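Local coordinates for protein AxyAgu115A (Amphibacillus xylanus NBRC 15112, PDB 6NPS) that probably releases glucuronic acid side groups from arabinoglucuronoxylan, as an alpha-glucuronidase of glycoside hydrolase family 115, at residues A[95-100]-A[159-164]; A[563-568]-A[624-629]. The protein carries 3 engineered substitutions. All blocks are in the same frame, centred on the assembly; numbering follows the deposited sequence.

Interaction 1: A[95-100]-A[159-164]; sequences EVFLFQ and YKYVSK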
loop_
_atom_site.group_PDB
_atom_site.type_symbol
_atom_site.label_atom_id
_atom_site.label_comp_id
_atom_site.label_asym_id
_atom_site.label_seq_id
_atom_site.Cartn_x
_atom_site.Cartn_y
_atom_site.Cartn_z
ATOM N N GLU A 95 19.151 57.331 -5.924
ATOM C CA GLU A 95 17.865 56.987 -5.321
ATOM C C GLU A 95 17.764 57.455 -3.867
ATOM O O GLU A 95 17.314 56.724 -2.987
ATOM C CB GLU A 95 17.618 55.479 -5.446
ATOM C CG GLU A 95 17.680 55.026 -6.912
ATOM C CD GLU A 95 17.374 53.540 -7.154
ATOM O OE1 GLU A 95 17.458 52.714 -6.225
ATOM O OE2 GLU A 95 17.073 53.194 -8.319
ATOM N N VAL A 96 18.170 58.698 -3.614
ATOM C CA VAL A 96 18.084 59.278 -2.276
ATOM C C VAL A 96 17.085 60.442 -2.289
ATOM O O VAL A 96 16.906 61.109 -3.314
ATOM C CB VAL A 96 19.508 59.753 -1.850
ATOM C CG1 VAL A 96 19.445 60.889 -0.864
ATOM C CG2 VAL A 96 20.315 58.579 -1.286
ATOM N N PHE A 97 16.484 60.763 -1.135
ATOM C CA PHE A 97 15.670 61.974 -1.099
ATOM C C PHE A 97 15.877 62.720 0.208
ATOM O O PHE A 97 16.366 62.172 1.201
ATOM C CB PHE A 97 14.172 61.664 -1.313
ATOM C CG PHE A 97 13.604 60.755 -0.282
ATOM C CD1 PHE A 97 13.083 61.269 0.898
ATOM C CD2 PHE A 97 13.606 59.386 -0.475
ATOM C CE1 PHE A 97 12.553 60.413 1.869
ATOM C CE2 PHE A 97 13.080 58.532 0.478
ATOM C CZ PHE A 97 12.555 59.054 1.658
ATOM N N LEU A 98 15.525 63.996 0.165
ATOM C CA LEU A 98 15.434 64.875 1.320
ATOM C C LEU A 98 13.961 65.129 1.586
ATOM O O LEU A 98 13.191 65.383 0.652
ATOM C CB LEU A 98 16.163 66.192 1.038
ATOM C CG LEU A 98 15.920 67.379 1.970
ATOM C CD1 LEU A 98 16.648 67.176 3.319
ATOM C CD2 LEU A 98 16.377 68.660 1.289
ATOM N N PHE A 99 13.565 65.048 2.861
ATOM C CA PHE A 99 12.170 65.155 3.279
ATOM C C PHE A 99 12.232 66.142 4.444
ATOM O O PHE A 99 12.679 65.787 5.542
ATOM C CB PHE A 99 11.653 63.763 3.674
ATOM C CG PHE A 99 10.188 63.684 3.991
ATOM C CD1 PHE A 99 9.279 63.264 3.019
ATOM C CD2 PHE A 99 9.737 63.938 5.291
ATOM C CE1 PHE A 99 7.921 63.130 3.324
ATOM C CE2 PHE A 99 8.380 63.818 5.627
ATOM C CZ PHE A 99 7.466 63.411 4.631
ATOM N N GLN A 100 11.861 67.399 4.207
ATOM C CA GLN A 100 12.191 68.433 5.171
ATOM C C GLN A 100 11.083 69.472 5.231
ATOM O O GLN A 100 10.603 69.925 4.187
ATOM C CB GLN A 100 13.521 69.106 4.803
ATOM C CG GLN A 100 13.958 70.122 5.811
ATOM C CD GLN A 100 15.301 70.741 5.471
ATOM O OE1 GLN A 100 15.867 70.470 4.414
ATOM N NE2 GLN A 100 15.807 71.591 6.364
ATOM N N TYR A 159 11.345 69.202 11.077
ATOM C CA TYR A 159 11.462 67.836 10.579
ATOM C C TYR A 159 12.425 67.802 9.406
ATOM O O TYR A 159 12.364 68.654 8.519
ATOM C CB TYR A 159 10.102 67.280 10.149
ATOM C CG TYR A 159 10.136 65.788 10.070
ATOM C CD1 TYR A 159 10.618 65.126 8.926
ATOM C CD2 TYR A 159 9.727 65.019 11.152
ATOM C CE1 TYR A 159 10.672 63.746 8.878
ATOM C CE2 TYR A 159 9.775 63.642 11.117
ATOM C CZ TYR A 159 10.238 63.004 9.988
ATOM O OH TYR A 159 10.275 61.626 10.004
ATOM N N LYS A 160 13.343 66.834 9.424
ATOM C CA LYS A 160 14.308 66.673 8.340
ATOM C C LYS A 160 14.784 65.231 8.319
ATOM O O LYS A 160 15.230 64.706 9.340
ATOM C CB LYS A 160 15.510 67.622 8.489
ATOM C CG LYS A 160 16.590 67.446 7.386
ATOM C CD LYS A 160 17.920 68.080 7.849
ATOM C CE LYS A 160 18.927 68.211 6.736
ATOM N NZ LYS A 160 20.202 68.859 7.199
ATOM N N TYR A 161 14.678 64.592 7.157
ATOM C CA TYR A 161 15.149 63.231 6.984
ATOM C C TYR A 161 15.800 63.153 5.612
ATOM O O TYR A 161 15.230 63.670 4.644
ATOM C CB TYR A 161 13.989 62.221 7.110
ATOM C CG TYR A 161 14.398 60.811 6.767
ATOM C CD1 TYR A 161 15.306 60.118 7.567
ATOM C CD2 TYR A 161 13.928 60.192 5.615
ATOM C CE1 TYR A 161 15.714 58.837 7.236
ATOM C CE2 TYR A 161 14.315 58.900 5.282
ATOM C CZ TYR A 161 15.211 58.232 6.083
ATOM O OH TYR A 161 15.589 56.948 5.748
ATOM N N VAL A 162 17.002 62.554 5.543
ATOM C CA VAL A 162 17.734 62.292 4.294
ATOM C C VAL A 162 17.918 60.771 4.178
ATOM O O VAL A 162 18.604 60.168 5.015
ATOM C CB VAL A 162 19.098 63.007 4.273
ATOM C CG1 VAL A 162 19.871 62.687 3.000
ATOM C CG2 VAL A 162 18.952 64.536 4.468
ATOM N N SER A 163 17.294 60.139 3.177
ATOM C CA SER A 163 17.382 58.679 3.045
ATOM C C SER A 163 18.819 58.267 2.694
ATOM O O SER A 163 19.670 59.107 2.379
ATOM C CB SER A 163 16.394 58.186 1.984
ATOM O OG SER A 163 16.763 58.670 0.685
ATOM N N LYS A 164 19.096 56.965 2.679
ATOM C CA LYS A 164 20.435 56.479 2.321
ATOM C C LYS A 164 20.391 55.703 1.000
ATOM O O LYS A 164 19.348 55.148 0.656
ATOM C CB LYS A 164 21.004 55.598 3.435
ATOM C CG LYS A 164 21.110 56.292 4.783
ATOM C CD LYS A 164 21.496 55.313 5.879
ATOM C CE LYS A 164 21.957 56.040 7.132
ATOM N NZ LYS A 164 23.441 56.030 7.264
HETATM O O HOH W 1 17.026 56.144 -0.488
#
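The Phe97 ring anchors the apolar side of this strand pair. Its CG is flanked by both the backbone N and the carbonyl carbon (chi1 60°), which lays the ring over Ser163, whose CB lies 4.0 Å from the centroid in a CH-pi contact. Phe97 CE1 comes in at the edge of the Tyr161 ring, 4.0 Å from Tyr161 CD2. Farther along the sheet face of Phe97 and Tyr161, Phe99 offers its edge to Tyr159, CD2 to CE1 3.7 Å, the rings crossing obliquely at 78°. His129 of helix 120-133 meets the rings of Phe97, Phe99 and Tyr161. An alanine at Phe97 would remove the ring that Ser163 CB and Tyr161 lean on, and would probably loosen the packing around His129. On the face of Leu98 and Val162, Leu98 CD1 touches Val162 CG2 at 3.7 Å, and the extended chains of Gln100 and Lys160 run side by side; Lys160 NZ salt-bridges Glu89. Strand 97-106 lies between strands 109-117 and 160-162 in a four-stranded mixed sheet, tied to the latter at the antiparallel Phe99-Tyr161 hydrogen-bonded pair, where Phe99 N reaches Tyr161 O at 2.8 Å and Tyr161 N returns to Phe99 O. Ser163 N donates to Phe97 O, but Phe97 N bonds to the side-chain OG of Ser163 (2.8 Å, 159° at the hydrogen) in place of a carbonyl. That OG donates to a water, which gives its protons to Glu95 O (2.6 Å) and Lys164 O. Serine and water thus carry the pairing past the last regular bridge, satisfying backbone polar groups where the two backbones diverge.

Interaction 2: A[563-568]-A[624-629]; sequences HFTAYF and HTIADG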
loop_
_atom_site.group_PDB
_atom_site.type_symbol
_atom_site.label_atom_id
_atom_site.label_comp_id
_atom_site.label_asym_id
_atom_site.label_seq_id
_atom_site.Cartn_x
_atom_site.Cartn_y
_atom_site.Cartn_z
ATOM N N HIS A 563 -12.524 46.595 5.953
ATOM C CA HIS A 563 -11.185 46.037 5.896
ATOM C C HIS A 563 -11.204 44.538 5.685
ATOM O O HIS A 563 -10.143 43.900 5.729
ATOM C CB HIS A 563 -10.410 46.429 7.162
ATOM C CG HIS A 563 -10.318 47.914 7.373
ATOM N ND1 HIS A 563 -11.108 48.588 8.285
ATOM C CD2 HIS A 563 -9.538 48.857 6.782
ATOM C CE1 HIS A 563 -10.821 49.879 8.248
ATOM N NE2 HIS A 563 -9.876 50.071 7.342
ATOM N N PHE A 564 -12.389 43.959 5.434
ATOM C CA PHE A 564 -12.495 42.514 5.236
ATOM C C PHE A 564 -11.642 42.034 4.069
ATOM O O PHE A 564 -10.943 41.019 4.180
ATOM C CB PHE A 564 -13.957 42.102 5.022
ATOM C CG PHE A 564 -14.140 40.629 4.828
ATOM C CD1 PHE A 564 -14.181 39.765 5.922
ATOM C CD2 PHE A 564 -14.285 40.098 3.549
ATOM C CE1 PHE A 564 -14.343 38.404 5.752
ATOM C CE2 PHE A 564 -14.465 38.718 3.368
ATOM C CZ PHE A 564 -14.488 37.877 4.457
ATOM N N THR A 565 -11.700 42.734 2.934
ATOM C CA THR A 565 -10.994 42.265 1.742
ATOM C C THR A 565 -9.497 42.097 2.007
ATOM O O THR A 565 -8.894 41.092 1.608
ATOM C CB THR A 565 -11.236 43.244 0.571
ATOM O OG1 THR A 565 -12.596 43.138 0.122
ATOM C CG2 THR A 565 -10.327 42.923 -0.583
ATOM N N ALA A 566 -8.890 43.067 2.693
ATOM C CA ALA A 566 -7.470 42.987 3.034
ATOM C C ALA A 566 -7.184 41.863 4.016
ATOM O O ALA A 566 -6.217 41.123 3.845
ATOM C CB ALA A 566 -6.993 44.338 3.593
ATOM N N TYR A 567 -7.995 41.717 5.066
ATOM C CA TYR A 567 -7.832 40.567 5.948
ATOM C C TYR A 567 -7.897 39.255 5.154
ATOM O O TYR A 567 -7.029 38.377 5.281
ATOM C CB TYR A 567 -8.893 40.587 7.065
ATOM C CG TYR A 567 -8.789 39.330 7.892
ATOM C CD1 TYR A 567 -7.674 39.095 8.694
ATOM C CD2 TYR A 567 -9.771 38.360 7.836
ATOM C CE1 TYR A 567 -7.540 37.933 9.407
ATOM C CE2 TYR A 567 -9.643 37.194 8.545
ATOM C CZ TYR A 567 -8.536 37.002 9.335
ATOM O OH TYR A 567 -8.418 35.833 10.035
ATOM N N PHE A 568 -8.900 39.121 4.299
ATOM C CA PHE A 568 -9.084 37.874 3.560
ATOM C C PHE A 568 -7.908 37.595 2.620
ATOM O O PHE A 568 -7.360 36.490 2.597
ATOM C CB PHE A 568 -10.388 37.942 2.751
ATOM C CG PHE A 568 -10.762 36.622 2.144
ATOM C CD1 PHE A 568 -11.636 35.766 2.806
ATOM C CD2 PHE A 568 -10.220 36.212 0.937
ATOM C CE1 PHE A 568 -11.964 34.526 2.265
ATOM C CE2 PHE A 568 -10.527 34.969 0.404
ATOM C CZ PHE A 568 -11.412 34.129 1.070
ATOM N N HIS A 624 -12.004 34.241 -5.337
ATOM C CA HIS A 624 -12.245 34.695 -6.694
ATOM C C HIS A 624 -13.447 35.619 -6.809
ATOM O O HIS A 624 -13.611 36.244 -7.857
ATOM C CB HIS A 624 -12.432 33.480 -7.610
ATOM C CG HIS A 624 -11.161 32.735 -7.857
ATOM N ND1 HIS A 624 -11.130 31.451 -8.351
ATOM C CD2 HIS A 624 -9.871 33.087 -7.640
ATOM C CE1 HIS A 624 -9.873 31.049 -8.439
ATOM N NE2 HIS A 624 -9.090 32.020 -8.012
ATOM N N THR A 625 -14.282 35.737 -5.772
ATOM C CA THR A 625 -15.420 36.635 -5.845
ATOM C C THR A 625 -15.367 37.842 -4.899
ATOM O O THR A 625 -16.164 38.769 -5.083
ATOM C CB THR A 625 -16.727 35.860 -5.609
ATOM O OG1 THR A 625 -16.695 35.247 -4.329
ATOM C CG2 THR A 625 -16.887 34.753 -6.658
ATOM N N ILE A 626 -14.469 37.887 -3.910
ATOM C CA ILE A 626 -14.444 39.076 -3.056
ATOM C C ILE A 626 -14.089 40.331 -3.869
ATOM O O ILE A 626 -13.330 40.282 -4.853
ATOM C CB ILE A 626 -13.471 38.939 -1.874
ATOM C CG1 ILE A 626 -12.130 38.430 -2.365
ATOM C CG2 ILE A 626 -14.040 38.043 -0.816
ATOM C CD1 ILE A 626 -11.038 38.818 -1.458
ATOM N N ALA A 627 -14.645 41.464 -3.432
ATOM C CA ALA A 627 -14.340 42.779 -3.993
ATOM C C ALA A 627 -14.551 42.792 -5.508
ATOM O O ALA A 627 -13.734 43.317 -6.262
ATOM C CB ALA A 627 -12.921 43.213 -3.616
ATOM N N ASP A 628 -15.652 42.175 -5.949
ATOM C CA ASP A 628 -16.048 42.128 -7.359
ATOM C C ASP A 628 -14.972 41.489 -8.241
ATOM O O ASP A 628 -14.663 41.977 -9.326
ATOM C CB ASP A 628 -16.414 43.526 -7.875
ATOM C CG ASP A 628 -17.134 43.486 -9.232
ATOM O OD1 ASP A 628 -18.147 42.748 -9.354
ATOM O OD2 ASP A 628 -16.683 44.186 -10.179
ATOM N N GLY A 629 -14.407 40.377 -7.777
ATOM C CA GLY A 629 -13.451 39.648 -8.593
ATOM C C GLY A 629 -12.090 40.299 -8.693
ATOM O O GLY A 629 -11.364 40.075 -9.676
#
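Helix 564-568 and segment 624-629 run roughly antiparallel, at 145°, with their axes 10.3 Å apart at closest approach. His563 occupies the N-cap position of the first, and Phe568 N bonds Phe564 O at 2.8 Å. The second bends and loses regular bonding. Ile626 takes an extended backbone conformation, Ala627, Asp628 and Gly629 all have positive phi, and the N atoms of Ala627 and Asp628 make no bond to the preceding turn. The bend directs Ile626 and Ala627 at the opposing helix, and the closest pair of CA atoms is Thr565 and Ala627, 6.7 Å apart.

Ile626 does most of the touching. With CG1 flanked by N and C (chi1 48°) and CD1 swung out anti to CA, CD1 meets Phe568 CD2 at 3.6 Å, the two side chains crossing obliquely. Its other branch, CG2, arrives at the edge of the Phe564 ring, 4.3 Å from CE2. Beside it, Ala627 CB rests against Thr565, 3.8 Å from OG1 and 4.0 Å from CG2.

Helix 564-596 is followed directly by helix 601-629, so the start of the one meets the end of the other at the open end of a helical hairpin. Tyr556 of helix 537-558 packs on both Phe564 and Phe568, while Gly629 O accepts a hydrogen bond from Asn189 of helix 181-190.

Interaction 1 is partly buried and attaches the edge strand 160-162 to strand 97-106 of a four-stranded mixed sheet. Interaction 2 is a smaller surface contact between the far ends of two consecutive long helices. They share no element and do not touch: their nearest atoms are about 22 Å apart, and both segments of interaction 1 precede those of interaction 2 in the sequence. The chemistry follows the architecture. In the sheet, backbone hydrogen bonds, a serine hydroxyl and a water do the joining between two side-chain layers, whereas the helix ends meet without any hydrogen bond, through aliphatic carbons against two phenylalanine rings, with a threonine beside them.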